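PDB 3D4O: dipicolinate synthase subunit A from Bacillus halodurans, which probably catalyses, together with a partner subunit, the NAD(P)-dependent formation of dipicolinic acid, the calcium-chelating compound stored in Bacillus spores. Local coordinates for residues T149-G162 with D213-V226. Residues are numbered along the deposited sequence; the frame is centred on the assembly and turned at random.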
ATOM      1  N   THR C 149      -3.032   6.608   4.911  1.00 36.05           N
ATOM      2  CA  THR C 149      -4.284   6.757   5.663  1.00 33.26           C
ATOM      3  C   THR C 149      -4.210   6.023   7.000  1.00 30.94           C
ATOM      4  O   THR C 149      -3.443   5.054   7.163  1.00 33.51           O
ATOM      5  CB  THR C 149      -5.483   6.269   4.866  1.00 34.86           C
ATOM      6  OG1 THR C 149      -5.296   4.877   4.557  1.00 31.74           O
ATOM      7  CG2 THR C 149      -5.633   7.096   3.572  1.00 30.45           C
ATOM      8  N   ASP C 150      -4.932   6.533   7.986  1.00 27.54           N
ATOM      9  CA  ASP C 150      -4.954   5.908   9.295  1.00 27.33           C
ATOM     10  C   ASP C 150      -6.245   5.118   9.475  1.00 27.01           C
ATOM     11  O   ASP C 150      -6.551   4.630  10.528  1.00 27.28           O
ATOM     12  CB  ASP C 150      -4.722   6.916  10.420  1.00 28.51           C
ATOM     13  CG  ASP C 150      -5.893   7.871  10.629  1.00 30.11           C
ATOM     14  OD1 ASP C 150      -6.864   7.893   9.838  1.00 37.06           O
ATOM     15  OD2 ASP C 150      -5.832   8.586  11.627  1.00 36.33           O
ATOM     16  N   PHE C 151      -6.956   4.975   8.386  1.00 28.31           N
ATOM     17  CA  PHE C 151      -8.209   4.223   8.305  1.00 29.52           C
ATOM     18  C   PHE C 151      -8.133   3.260   7.124  1.00 30.83           C
ATOM     19  O   PHE C 151      -7.284   3.397   6.233  1.00 31.66           O
ATOM     20  CB  PHE C 151      -9.419   5.179   8.130  1.00 29.48           C
ATOM     21  CG  PHE C 151      -9.273   6.137   6.971  1.00 30.51           C
ATOM     22  CD1 PHE C 151      -9.592   5.755   5.680  1.00 32.59           C
ATOM     23  CD2 PHE C 151      -8.802   7.420   7.175  1.00 34.19           C
ATOM     24  CE1 PHE C 151      -9.435   6.637   4.594  1.00 33.23           C
ATOM     25  CE2 PHE C 151      -8.653   8.293   6.108  1.00 31.26           C
ATOM     26  CZ  PHE C 151      -8.975   7.902   4.814  1.00 30.63           C
ATOM     27  N   THR C 152      -9.025   2.273   7.113  1.00 31.81           N
ATOM     28  CA  THR C 152      -9.075   1.297   6.006  1.00 30.97           C
ATOM     29  C   THR C 152      -9.719   1.881   4.759  1.00 31.01           C
ATOM     30  O   THR C 152     -10.669   2.656   4.820  1.00 32.28           O
ATOM     31  CB  THR C 152      -9.851  -0.024   6.376  1.00 31.14           C
ATOM     32  OG1 THR C 152     -11.205   0.302   6.760  1.00 34.39           O
ATOM     33  CG2 THR C 152      -9.134  -0.826   7.526  1.00 28.66           C
ATOM     34  N   ILE C 153      -9.166   1.487   3.633  1.00 28.85           N
ATOM     35  CA  ILE C 153      -9.752   1.792   2.314  1.00 31.11           C
ATOM     36  C   ILE C 153     -11.070   1.040   2.205  1.00 31.00           C
ATOM     37  O   ILE C 153     -12.029   1.510   1.601  1.00 31.65           O
ATOM     38  CB  ILE C 153      -8.823   1.354   1.158  1.00 32.15           C
ATOM     39  CG1 ILE C 153      -7.475   2.069   1.276  1.00 33.55           C
ATOM     40  CG2 ILE C 153      -9.462   1.669  -0.173  1.00 37.75           C
ATOM     41  CD1 ILE C 153      -7.616   3.551   1.473  1.00 34.84           C
ATOM     42  N   HIS C 154     -11.096  -0.134   2.819  1.00 30.44           N
ATOM     43  CA  HIS C 154     -12.306  -0.937   2.889  1.00 33.11           C
ATOM     44  C   HIS C 154     -13.350  -0.107   3.634  1.00 34.42           C
ATOM     45  O   HIS C 154     -13.105   0.384   4.755  1.00 36.00           O
ATOM     46  CB  HIS C 154     -12.008  -2.248   3.649  1.00 34.71           C
ATOM     47  CG  HIS C 154     -13.150  -3.227   3.654  1.00 39.75           C
ATOM     48  ND1 HIS C 154     -14.372  -2.914   4.187  1.00 41.21           N
ATOM     49  CD2 HIS C 154     -13.237  -4.523   3.260  1.00 41.69           C
ATOM     50  CE1 HIS C 154     -15.170  -3.963   4.107  1.00 40.26           C
ATOM     51  NE2 HIS C 154     -14.507  -4.954   3.543  1.00 45.92           N
ATOM     52  N   GLY C 155     -14.472   0.136   2.979  1.00 34.65           N
ATOM     53  CA  GLY C 155     -15.565   0.863   3.580  1.00 35.51           C
ATOM     54  C   GLY C 155     -15.481   2.374   3.498  1.00 35.95           C
ATOM     55  O   GLY C 155     -16.413   3.088   3.856  1.00 35.95           O
ATOM     56  N   ALA C 156     -14.357   2.858   3.007  1.00 35.07           N
ATOM     57  CA  ALA C 156     -14.131   4.310   2.865  1.00 34.71           C
ATOM     58  C   ALA C 156     -14.791   4.816   1.613  1.00 35.69           C
ATOM     59  O   ALA C 156     -15.095   4.051   0.722  1.00 36.24           O
ATOM     60  CB  ALA C 156     -12.600   4.623   2.790  1.00 33.93           C
ATOM     61  N   ASN C 157     -15.025   6.121   1.579  1.00 36.77           N
ATOM     62  CA  ASN C 157     -15.567   6.784   0.410  1.00 36.86           C
ATOM     63  C   ASN C 157     -14.433   7.209  -0.477  1.00 36.40           C
ATOM     64  O   ASN C 157     -13.647   8.060  -0.100  1.00 36.39           O
ATOM     65  CB  ASN C 157     -16.391   8.009   0.805  1.00 38.69           C
ATOM     66  CG  ASN C 157     -17.692   7.624   1.515  1.00 42.34           C
ATOM     67  OD1 ASN C 157     -18.207   6.508   1.360  1.00 44.63           O
ATOM     68  ND2 ASN C 157     -18.229   8.554   2.275  1.00 44.89           N
ATOM     69  N   VAL C 158     -14.369   6.627  -1.667  1.00 36.39           N
ATOM     70  CA  VAL C 158     -13.292   6.917  -2.619  1.00 36.09           C
ATOM     71  C   VAL C 158     -13.819   7.405  -3.928  1.00 36.41           C
ATOM     72  O   VAL C 158     -14.705   6.804  -4.506  1.00 40.03           O
ATOM     73  CB  VAL C 158     -12.451   5.627  -2.898  1.00 35.96           C
ATOM     74  CG1 VAL C 158     -11.382   5.864  -4.005  1.00 32.32           C
ATOM     75  CG2 VAL C 158     -11.817   5.129  -1.599  1.00 34.20           C
ATOM     76  N   ALA C 159     -13.296   8.535  -4.368  1.00 36.07           N
ATOM     77  CA  ALA C 159     -13.653   9.133  -5.666  1.00 35.96           C
ATOM     78  C   ALA C 159     -12.479   9.030  -6.595  1.00 36.20           C
ATOM     79  O   ALA C 159     -11.316   9.219  -6.176  1.00 34.96           O
ATOM     80  CB  ALA C 159     -14.028  10.587  -5.535  1.00 34.26           C
ATOM     81  N   VAL C 160     -12.785   8.650  -7.829  1.00 36.05           N
ATOM     82  CA  VAL C 160     -11.800   8.683  -8.919  1.00 35.82           C
ATOM     83  C   VAL C 160     -12.341   9.681  -9.934  1.00 36.78           C
ATOM     84  O   VAL C 160     -13.532   9.666 -10.278  1.00 38.89           O
ATOM     85  CB  VAL C 160     -11.553   7.341  -9.607  1.00 35.82           C
ATOM     86  CG1 VAL C 160     -10.572   7.534 -10.779  1.00 36.44           C
ATOM     87  CG2 VAL C 160     -11.011   6.266  -8.652  1.00 27.87           C
ATOM     88  N   LEU C 161     -11.477  10.573 -10.389  1.00 37.39           N
ATOM     89  CA  LEU C 161     -11.873  11.610 -11.351  1.00 37.44           C
ATOM     90  C   LEU C 161     -11.295  11.198 -12.688  1.00 38.14           C
ATOM     91  O   LEU C 161     -10.074  11.088 -12.843  1.00 38.41           O
ATOM     92  CB  LEU C 161     -11.360  12.980 -10.941  1.00 38.00           C
ATOM     93  CG  LEU C 161     -11.790  13.427  -9.543  1.00 38.46           C
ATOM     94  CD1 LEU C 161     -11.225  14.820  -9.238  1.00 32.78           C
ATOM     95  CD2 LEU C 161     -13.297  13.405  -9.330  1.00 35.22           C
ATOM     96  N   GLY C 162     -12.205  10.867 -13.592  1.00 36.91           N
ATOM     97  CA  GLY C 162     -11.880  10.435 -14.948  1.00 37.24           C
ATOM     98  C   GLY C 162     -12.048   8.954 -15.152  1.00 38.17           C
ATOM     99  O   GLY C 162     -11.714   8.156 -14.274  1.00 37.56           O
ATOM    100  N   ASP C 213     -17.784  14.355   1.157  1.00 39.31           N
ATOM    101  CA  ASP C 213     -17.715  13.237   2.105  1.00 40.02           C
ATOM    102  C   ASP C 213     -16.672  12.200   1.715  1.00 38.99           C
ATOM    103  O   ASP C 213     -16.608  11.102   2.268  1.00 37.28           O
ATOM    104  CB  ASP C 213     -19.079  12.560   2.273  1.00 42.65           C
ATOM    105  CG  ASP C 213     -19.618  11.978   0.980  1.00 49.71           C
ATOM    106  OD1 ASP C 213     -18.995  12.202  -0.083  1.00 58.35           O
ATOM    107  OD2 ASP C 213     -20.672  11.300   1.030  1.00 58.12           O
ATOM    108  N   VAL C 214     -15.840  12.577   0.764  1.00 37.85           N
ATOM    109  CA  VAL C 214     -14.813  11.677   0.243  1.00 37.35           C
ATOM    110  C   VAL C 214     -13.567  11.620   1.090  1.00 37.04           C
ATOM    111  O   VAL C 214     -12.992  12.649   1.504  1.00 39.58           O
ATOM    112  CB  VAL C 214     -14.495  12.013  -1.225  1.00 37.74           C
ATOM    113  CG1 VAL C 214     -13.323  11.244  -1.710  1.00 38.78           C
ATOM    114  CG2 VAL C 214     -15.749  11.686  -2.050  1.00 39.70           C
ATOM    115  N   ASP C 215     -13.132  10.390   1.294  1.00 34.78           N
ATOM    116  CA  ASP C 215     -11.965  10.111   2.127  1.00 35.25           C
ATOM    117  C   ASP C 215     -10.651  10.076   1.358  1.00 34.70           C
ATOM    118  O   ASP C 215      -9.611  10.419   1.883  1.00 31.61           O
ATOM    119  CB  ASP C 215     -12.142   8.762   2.788  1.00 34.57           C
ATOM    120  CG  ASP C 215     -13.304   8.728   3.702  1.00 36.56           C
ATOM    121  OD1 ASP C 215     -13.409   9.650   4.541  1.00 34.87           O
ATOM    122  OD2 ASP C 215     -14.082   7.761   3.596  1.00 35.71           O
ATOM    123  N   VAL C 216     -10.721   9.558   0.133  1.00 34.88           N
ATOM    124  CA  VAL C 216      -9.555   9.483  -0.753  1.00 33.63           C
ATOM    125  C   VAL C 216     -10.028   9.825  -2.141  1.00 34.59           C
ATOM    126  O   VAL C 216     -11.011   9.273  -2.624  1.00 35.22           O
ATOM    127  CB  VAL C 216      -8.857   8.094  -0.773  1.00 33.32           C
ATOM    128  CG1 VAL C 216      -7.582   8.128  -1.689  1.00 29.16           C
ATOM    129  CG2 VAL C 216      -8.439   7.655   0.646  1.00 34.87           C
ATOM    130  N   CYS C 217      -9.341  10.770  -2.741  1.00 35.15           N
ATOM    131  CA  CYS C 217      -9.653  11.220  -4.078  1.00 36.37           C
ATOM    132  C   CYS C 217      -8.444  11.045  -4.986  1.00 37.32           C
ATOM    133  O   CYS C 217      -7.365  11.566  -4.705  1.00 37.35           O
ATOM    134  CB  CYS C 217     -10.046  12.673  -4.025  1.00 36.41           C
ATOM    135  SG  CYS C 217     -10.426  13.413  -5.641  1.00 40.62           S
ATOM    136  N   ILE C 218      -8.639  10.275  -6.054  1.00 35.57           N
ATOM    137  CA  ILE C 218      -7.594  10.032  -7.042  1.00 35.50           C
ATOM    138  C   ILE C 218      -7.919  10.739  -8.320  1.00 35.67           C
ATOM    139  O   ILE C 218      -8.935  10.459  -8.943  1.00 37.07           O
ATOM    140  CB  ILE C 218      -7.460   8.510  -7.345  1.00 36.87           C
ATOM    141  CG1 ILE C 218      -7.196   7.775  -6.014  1.00 36.12           C
ATOM    142  CG2 ILE C 218      -6.380   8.313  -8.401  1.00 34.92           C
ATOM    143  CD1 ILE C 218      -8.083   6.583  -5.792  1.00 45.48           C
ATOM    144  N   ASN C 219      -7.091  11.705  -8.700  1.00 35.84           N
ATOM    145  CA  ASN C 219      -7.304  12.383  -9.971  1.00 36.41           C
ATOM    146  C   ASN C 219      -6.509  11.784 -11.112  1.00 37.94           C
ATOM    147  O   ASN C 219      -5.316  11.521 -10.978  1.00 37.57           O
ATOM    148  CB  ASN C 219      -6.957  13.858  -9.912  1.00 37.35           C
ATOM    149  CG  ASN C 219      -7.145  14.524 -11.268  1.00 38.43           C
ATOM    150  OD1 ASN C 219      -8.216  14.440 -11.858  1.00 37.97           O
ATOM    151  ND2 ASN C 219      -6.095  15.125 -11.790  1.00 38.87           N
ATOM    152  N   THR C 220      -7.197  11.552 -12.231  1.00 38.64           N
ATOM    153  CA  THR C 220      -6.547  11.146 -13.486  1.00 38.08           C
ATOM    154  C   THR C 220      -6.781  12.201 -14.583  1.00 39.10           C
ATOM    155  O   THR C 220      -6.188  12.122 -15.638  1.00 41.14           O
ATOM    156  CB  THR C 220      -7.033   9.789 -14.031  1.00 39.75           C
ATOM    157  OG1 THR C 220      -8.392   9.890 -14.496  1.00 40.64           O
ATOM    158  CG2 THR C 220      -6.921   8.705 -12.980  1.00 34.30           C
ATOM    159  N   ILE C 221      -7.634  13.194 -14.339  1.00 39.38           N
ATOM    160  CA  ILE C 221      -7.955  14.195 -15.372  1.00 39.00           C
ATOM    161  C   ILE C 221      -6.838  15.243 -15.518  1.00 41.00           C
ATOM    162  O   ILE C 221      -6.443  15.878 -14.536  1.00 41.70           O
ATOM    163  CB  ILE C 221      -9.311  14.929 -15.084  1.00 38.24           C
ATOM    164  CG1 ILE C 221     -10.475  13.960 -14.994  1.00 36.82           C
ATOM    165  CG2 ILE C 221      -9.629  15.974 -16.164  1.00 38.20           C
ATOM    166  CD1 ILE C 221     -11.743  14.658 -14.616  1.00 36.65           C
ATOM    167  N   PRO C 222      -6.338  15.457 -16.748  1.00 42.93           N
ATOM    168  CA  PRO C 222      -5.241  16.422 -16.934  1.00 43.37           C
ATOM    169  C   PRO C 222      -5.734  17.804 -17.155  1.00 44.18           C
ATOM    170  O   PRO C 222      -5.637  18.364 -18.236  1.00 44.67           O
ATOM    171  CB  PRO C 222      -4.496  15.895 -18.159  1.00 43.31           C
ATOM    172  CG  PRO C 222      -5.537  15.185 -18.940  1.00 44.29           C
ATOM    173  CD  PRO C 222      -6.604  14.698 -17.977  1.00 42.90           C
ATOM    174  N   ALA C 223      -6.317  18.309 -16.094  1.00 43.78           N
ATOM    175  CA  ALA C 223      -6.878  19.649 -16.052  1.00 43.15           C
ATOM    176  C   ALA C 223      -7.275  19.958 -14.626  1.00 42.69           C
ATOM    177  O   ALA C 223      -7.466  19.058 -13.794  1.00 42.57           O
ATOM    178  CB  ALA C 223      -8.082  19.786 -17.001  1.00 42.40           C
ATOM    179  N   LEU C 224      -7.386  21.244 -14.357  1.00 41.70           N
ATOM    180  CA  LEU C 224      -7.700  21.718 -13.014  1.00 41.35           C
ATOM    181  C   LEU C 224      -9.128  21.382 -12.615  1.00 42.16           C
ATOM    182  O   LEU C 224     -10.071  22.122 -12.948  1.00 41.89           O
ATOM    183  CB  LEU C 224      -7.420  23.207 -12.899  1.00 41.39           C
ATOM    184  CG  LEU C 224      -7.560  23.824 -11.497  1.00 43.23           C
ATOM    185  CD1 LEU C 224      -6.797  23.028 -10.453  1.00 39.00           C
ATOM    186  CD2 LEU C 224      -7.092  25.265 -11.526  1.00 34.62           C
ATOM    187  N   VAL C 225      -9.267  20.266 -11.889  1.00 40.58           N
ATOM    188  CA  VAL C 225     -10.591  19.810 -11.428  1.00 40.73           C
ATOM    189  C   VAL C 225     -10.733  19.856  -9.919  1.00 40.53           C
ATOM    190  O   VAL C 225     -11.814  20.121  -9.395  1.00 41.77           O
ATOM    191  CB  VAL C 225     -11.022  18.416 -12.023  1.00 40.18           C
ATOM    192  CG1 VAL C 225     -11.251  18.570 -13.502  1.00 41.72           C
ATOM    193  CG2 VAL C 225      -9.990  17.286 -11.748  1.00 42.36           C
ATOM    194  N   VAL C 226      -9.638  19.617  -9.222  1.00 39.05           N
ATOM    195  CA  VAL C 226      -9.654  19.652  -7.773  1.00 37.97           C
ATOM    196  C   VAL C 226      -9.221  21.063  -7.415  1.00 38.40           C
ATOM    197  O   VAL C 226      -8.095  21.335  -6.996  1.00 38.78           O
ATOM    198  CB  VAL C 226      -8.776  18.547  -7.143  1.00 38.51           C
ATOM    199  CG1 VAL C 226      -8.991  18.473  -5.604  1.00 36.07           C
ATOM    200  CG2 VAL C 226      -9.107  17.204  -7.774  1.00 35.97           C
TER
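Ala-159 N donates to Val-216 O, Ile-218 N to Ala-159 O and Leu-161 N to Ile-218 O, pairing strands 157-161 and 216-219 in parallel. At the start of this ladder, Asn-157 O accepts from Asp-215 N (2.8 Å) and, more loosely, from Val-216 N (3.3 Å). Asp-215 CG lies beside its backbone N (chi1 -63°), which brings OD2 back to Asn-157 N, 2.8 Å away on the anti side, while OD1 takes His-237; a two-oxygen acceptor suits this fork. The Asn-157 amide reaches Asp-213 O in its own plane, ND2 lying 3.0 Å away but above that carbonyl's plane. At the far end Leu-161 O is gripped twice by Thr-220, through N and through OG1, which sits on a lone pair at 2.6 Å. Gly-162 fits beside them because at its positive phi a CB would press on Leu-161 O as well as strike Thr-220 OG1.

On one face, Ile-218 CD1 rests against both Val-158 CG1 and Val-160 CG2, and Val-216 CG2 meets Ile-153 and the edge of the Phe-151 ring. On the other, small Ala-159 leaves room for Val-214, and Leu-161 CD1 abuts Val-225 CG2 and Val-226 CG2 (3.5 Å to the latter), with Cys-217 SG alongside.

Asn-219 closes an Asx turn: Ile-221 N comes to OD1 from well above its carbonyl plane, while ND2 points to Ile-221 O nearly in its amide plane and binds Asp-242. A leucine here would probably leave Ile-221 N and O without these mates and free the turn to shift.

These are the first and fourth strands of a 3-2-1-4-5-6 Rossmann sheet, with Gly-162 opening a probable dinucleotide-binding glycine motif. Strands 180-185 and 239-242 flank the pair, and helices 165-176 and 127-148 pack against Ile-153 and Ile-218.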